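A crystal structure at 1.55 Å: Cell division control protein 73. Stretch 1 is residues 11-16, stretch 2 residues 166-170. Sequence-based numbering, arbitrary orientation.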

ATOM      1  N   PRO A  11      -9.471   5.371 -16.323  1.00 42.69           N
ATOM      2  CA  PRO A  11      -8.814   4.055 -16.341  1.00 44.84           C
ATOM      3  C   PRO A  11      -9.759   2.926 -15.919  1.00 45.97           C
ATOM      4  O   PRO A  11     -10.501   3.074 -14.943  1.00 44.29           O
ATOM      5  CB  PRO A  11      -7.665   4.218 -15.340  1.00 44.14           C
ATOM      6  CG  PRO A  11      -8.072   5.358 -14.463  1.00 44.55           C
ATOM      7  CD  PRO A  11      -8.894   6.272 -15.309  1.00 41.12           C
ATOM      8  N   ARG A  12      -9.725   1.810 -16.645  1.00 46.84           N
ATOM      9  CA  ARG A  12     -10.699   0.740 -16.435  1.00 47.37           C
ATOM     10  C   ARG A  12     -10.110  -0.603 -16.006  1.00 45.93           C
ATOM     11  O   ARG A  12     -10.849  -1.472 -15.534  1.00 48.43           O
ATOM     12  CB  ARG A  12     -11.522   0.531 -17.704  1.00 50.64           C
ATOM     13  CG  ARG A  12     -12.443   1.689 -18.040  1.00 54.94           C
ATOM     14  CD  ARG A  12     -13.091   1.474 -19.388  1.00 59.74           C
ATOM     15  NE  ARG A  12     -13.898   2.617 -19.806  1.00 63.45           N
ATOM     16  CZ  ARG A  12     -14.514   2.707 -20.980  1.00 63.47           C
ATOM     17  NH1 ARG A  12     -14.417   1.719 -21.863  1.00 63.52           N
ATOM     18  NH2 ARG A  12     -15.226   3.787 -21.276  1.00 65.81           N
ATOM     19  N   LYS A  13      -8.804  -0.797 -16.174  1.00 41.74           N
ATOM     20  CA  LYS A  13      -8.191  -2.053 -15.745  1.00 42.59           C
ATOM     21  C   LYS A  13      -8.050  -2.012 -14.233  1.00 36.29           C
ATOM     22  O   LYS A  13      -8.171  -0.941 -13.635  1.00 40.03           O
ATOM     23  CB  LYS A  13      -6.837  -2.286 -16.419  1.00 44.66           C
ATOM     24  CG  LYS A  13      -6.928  -2.496 -17.925  1.00 47.60           C
ATOM     25  CD  LYS A  13      -6.048  -3.653 -18.382  1.00 50.20           C
ATOM     26  CE  LYS A  13      -6.098  -3.821 -19.896  1.00 53.22           C
ATOM     27  NZ  LYS A  13      -5.233  -4.937 -20.376  1.00 56.62           N
ATOM     28  N   ASP A  14      -7.819  -3.163 -13.603  1.00 30.28           N
ATOM     29  CA  ASP A  14      -7.733  -3.190 -12.144  1.00 24.88           C
ATOM     30  C   ASP A  14      -6.507  -2.431 -11.645  1.00 21.34           C
ATOM     31  O   ASP A  14      -5.382  -2.660 -12.097  1.00 21.68           O
ATOM     32  CB  ASP A  14      -7.715  -4.619 -11.607  1.00 24.38           C
ATOM     33  CG  ASP A  14      -9.043  -5.336 -11.800  1.00 26.93           C
ATOM     34  OD1 ASP A  14     -10.080  -4.657 -11.971  1.00 28.02           O
ATOM     35  OD2 ASP A  14      -9.054  -6.581 -11.759  1.00 32.72           O
ATOM     36  N   PRO A  15      -6.721  -1.510 -10.704  1.00 18.65           N
ATOM     37  CA  PRO A  15      -5.567  -0.796 -10.153  1.00 16.75           C
ATOM     38  C   PRO A  15      -4.676  -1.702  -9.299  1.00 16.14           C
ATOM     39  O   PRO A  15      -5.107  -2.731  -8.759  1.00 16.46           O
ATOM     40  CB  PRO A  15      -6.211   0.300  -9.299  1.00 18.67           C
ATOM     41  CG  PRO A  15      -7.557  -0.229  -8.954  1.00 19.90           C
ATOM     42  CD  PRO A  15      -7.990  -1.062 -10.114  1.00 21.43           C
ATOM     43  N   ILE A  16      -3.426  -1.284  -9.159  1.00 15.23           N
ATOM     44  CA  ILE A  16      -2.414  -2.079  -8.495  1.00 15.19           C
ATOM     45  C   ILE A  16      -1.850  -1.347  -7.284  1.00 13.90           C
ATOM     46  O   ILE A  16      -1.594  -0.141  -7.336  1.00 13.44           O
ATOM     47  CB  ILE A  16      -1.268  -2.397  -9.466  1.00 15.40           C
ATOM     48  CG1 ILE A  16      -1.816  -3.162 -10.681  1.00 17.82           C
ATOM     49  CG2 ILE A  16      -0.182  -3.187  -8.775  1.00 17.48           C
ATOM     50  CD1 ILE A  16      -0.840  -3.299 -11.841  1.00 21.09           C
ATOM     51  N   SER A 166      -8.836  11.374  -7.925  1.00 28.82           N
ATOM     52  CA  SER A 166      -7.920  12.326  -8.549  1.00 30.55           C
ATOM     53  C   SER A 166      -7.238  11.729  -9.780  1.00 31.76           C
ATOM     54  O   SER A 166      -6.897  12.467 -10.711  1.00 34.30           O
ATOM     55  CB  SER A 166      -6.884  12.840  -7.548  1.00 37.44           C
ATOM     56  OG  SER A 166      -5.857  11.893  -7.322  1.00 41.94           O
ATOM     57  N   ARG A 167      -7.057  10.405  -9.796  1.00 28.69           N
ATOM     58  CA  ARG A 167      -6.433   9.729 -10.938  1.00 31.51           C
ATOM     59  C   ARG A 167      -7.473   9.348 -11.995  1.00 33.63           C
ATOM     60  O   ARG A 167      -7.145   8.688 -12.985  1.00 34.68           O
ATOM     61  CB  ARG A 167      -5.677   8.462 -10.506  1.00 30.12           C
ATOM     62  CG  ARG A 167      -4.622   8.642  -9.416  1.00 36.80           C
ATOM     63  CD  ARG A 167      -3.217   8.914  -9.953  1.00 33.86           C
ATOM     64  NE  ARG A 167      -2.851   8.075 -11.095  1.00 30.01           N
ATOM     65  CZ  ARG A 167      -2.049   7.013 -11.041  1.00 27.75           C
ATOM     66  NH1 ARG A 167      -1.506   6.638  -9.895  1.00 26.82           N
ATOM     67  NH2 ARG A 167      -1.780   6.332 -12.149  1.00 28.83           N
ATOM     68  N   GLY A 168      -8.727   9.730 -11.769  1.00 33.69           N
ATOM     69  CA  GLY A 168      -9.748   9.630 -12.799  1.00 34.33           C
ATOM     70  C   GLY A 168     -10.715   8.470 -12.695  1.00 37.73           C
ATOM     71  O   GLY A 168     -11.607   8.327 -13.529  1.00 40.82           O
ATOM     72  N   TYR A 169     -10.548   7.634 -11.679  1.00 35.24           N
ATOM     73  CA  TYR A 169     -11.462   6.525 -11.464  1.00 36.48           C
ATOM     74  C   TYR A 169     -12.843   7.112 -11.125  1.00 40.73           C
ATOM     75  O   TYR A 169     -12.948   8.097 -10.395  1.00 41.34           O
ATOM     76  CB  TYR A 169     -10.918   5.574 -10.373  1.00 31.47           C
ATOM     77  CG  TYR A 169      -9.650   4.826 -10.788  1.00 33.49           C
ATOM     78  CD1 TYR A 169      -8.412   5.461 -10.788  1.00 32.35           C
ATOM     79  CD2 TYR A 169      -9.694   3.490 -11.192  1.00 32.49           C
ATOM     80  CE1 TYR A 169      -7.260   4.800 -11.181  1.00 32.89           C
ATOM     81  CE2 TYR A 169      -8.545   2.815 -11.584  1.00 31.91           C
ATOM     82  CZ  TYR A 169      -7.327   3.478 -11.579  1.00 33.59           C
ATOM     83  OH  TYR A 169      -6.166   2.834 -11.975  1.00 31.89           O
ATOM     84  N   ARG A 170     -13.897   6.540 -11.698  1.00 44.63           N
ATOM     85  CA  ARG A 170     -15.248   7.065 -11.510  1.00 46.65           C
ATOM     86  C   ARG A 170     -16.265   5.967 -11.210  1.00 51.17           C
ATOM     87  O   ARG A 170     -17.431   6.252 -10.920  1.00 54.29           O
ATOM     88  CB  ARG A 170     -15.699   7.842 -12.751  1.00 49.78           C
ATOM     89  CG  ARG A 170     -15.566   9.351 -12.622  1.00 53.48           C
ATOM     90  CD  ARG A 170     -16.516  10.075 -13.573  1.00 58.85           C
ATOM     91  NE  ARG A 170     -16.372   9.626 -14.957  1.00 62.86           N
ATOM     92  CZ  ARG A 170     -17.208   8.793 -15.576  1.00 63.24           C
ATOM     93  NH1 ARG A 170     -18.272   8.305 -14.944  1.00 64.68           N
ATOM     94  NH2 ARG A 170     -16.983   8.450 -16.837  1.00 61.47           N
TER
HETATM   95  O   HOH W   1      -6.220   0.814 -13.725  1.00 39.33           O

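The contact between these two stretches is small, burying 235 Å² in all, and it centres on one aromatic ring. No direct hydrogen bond joins the stretches. Packing and one bridging water do the work.

Tyr169 and Pro11 each have 85 Å² covered by the opposing stretch. The CA-to-CB bond of Tyr169 points sideways, but with chi1 at -67° (m) and chi2 at 77° the ring reaches over to the first stretch. Pro11 lies on one face of it. Pro11 CG is 3.5 Å from the centroid of the Tyr169 ring and 16° off the ring normal, a CH-pi contact. The closest pair is Pro11 CG and Tyr169 CE1, at 3.4 Å. Proline suits this place: its compact ring presents polarised CH groups to the pi cloud. Pro11 also meets the backbone of the second stretch, with its CG 3.8 Å from Arg167 O and its CD 3.8 Å from Gly168 O.

Pro15 is the third main contributor, with 32 Å² covered. Its CA-to-CB bond points toward the second stretch, and Pro15 CB lies 3.7 Å from Tyr169 OH. Its packing against Tyr169 CZ, at 4.1 Å from Pro15 CB, is the apolar contact here, and both residues are buried.

The hydroxyl is not left unpaired. A water hydrogen-bonds to Tyr169 OH at 2.7 Å and donates to Lys13 O at 2.6 Å, linking side chain to backbone. The Lys13 side chain takes no part; its CA-to-CB bond points away.

Gly168 follows a helix and closes it in a Schellman motif, with phi at 102°. A CB here would be jammed against the carbonyl O of Arg167, which by itself calls for glycine. An ideal CB on Gly168 would also be tight against Pro11 CD, at 3.5 Å.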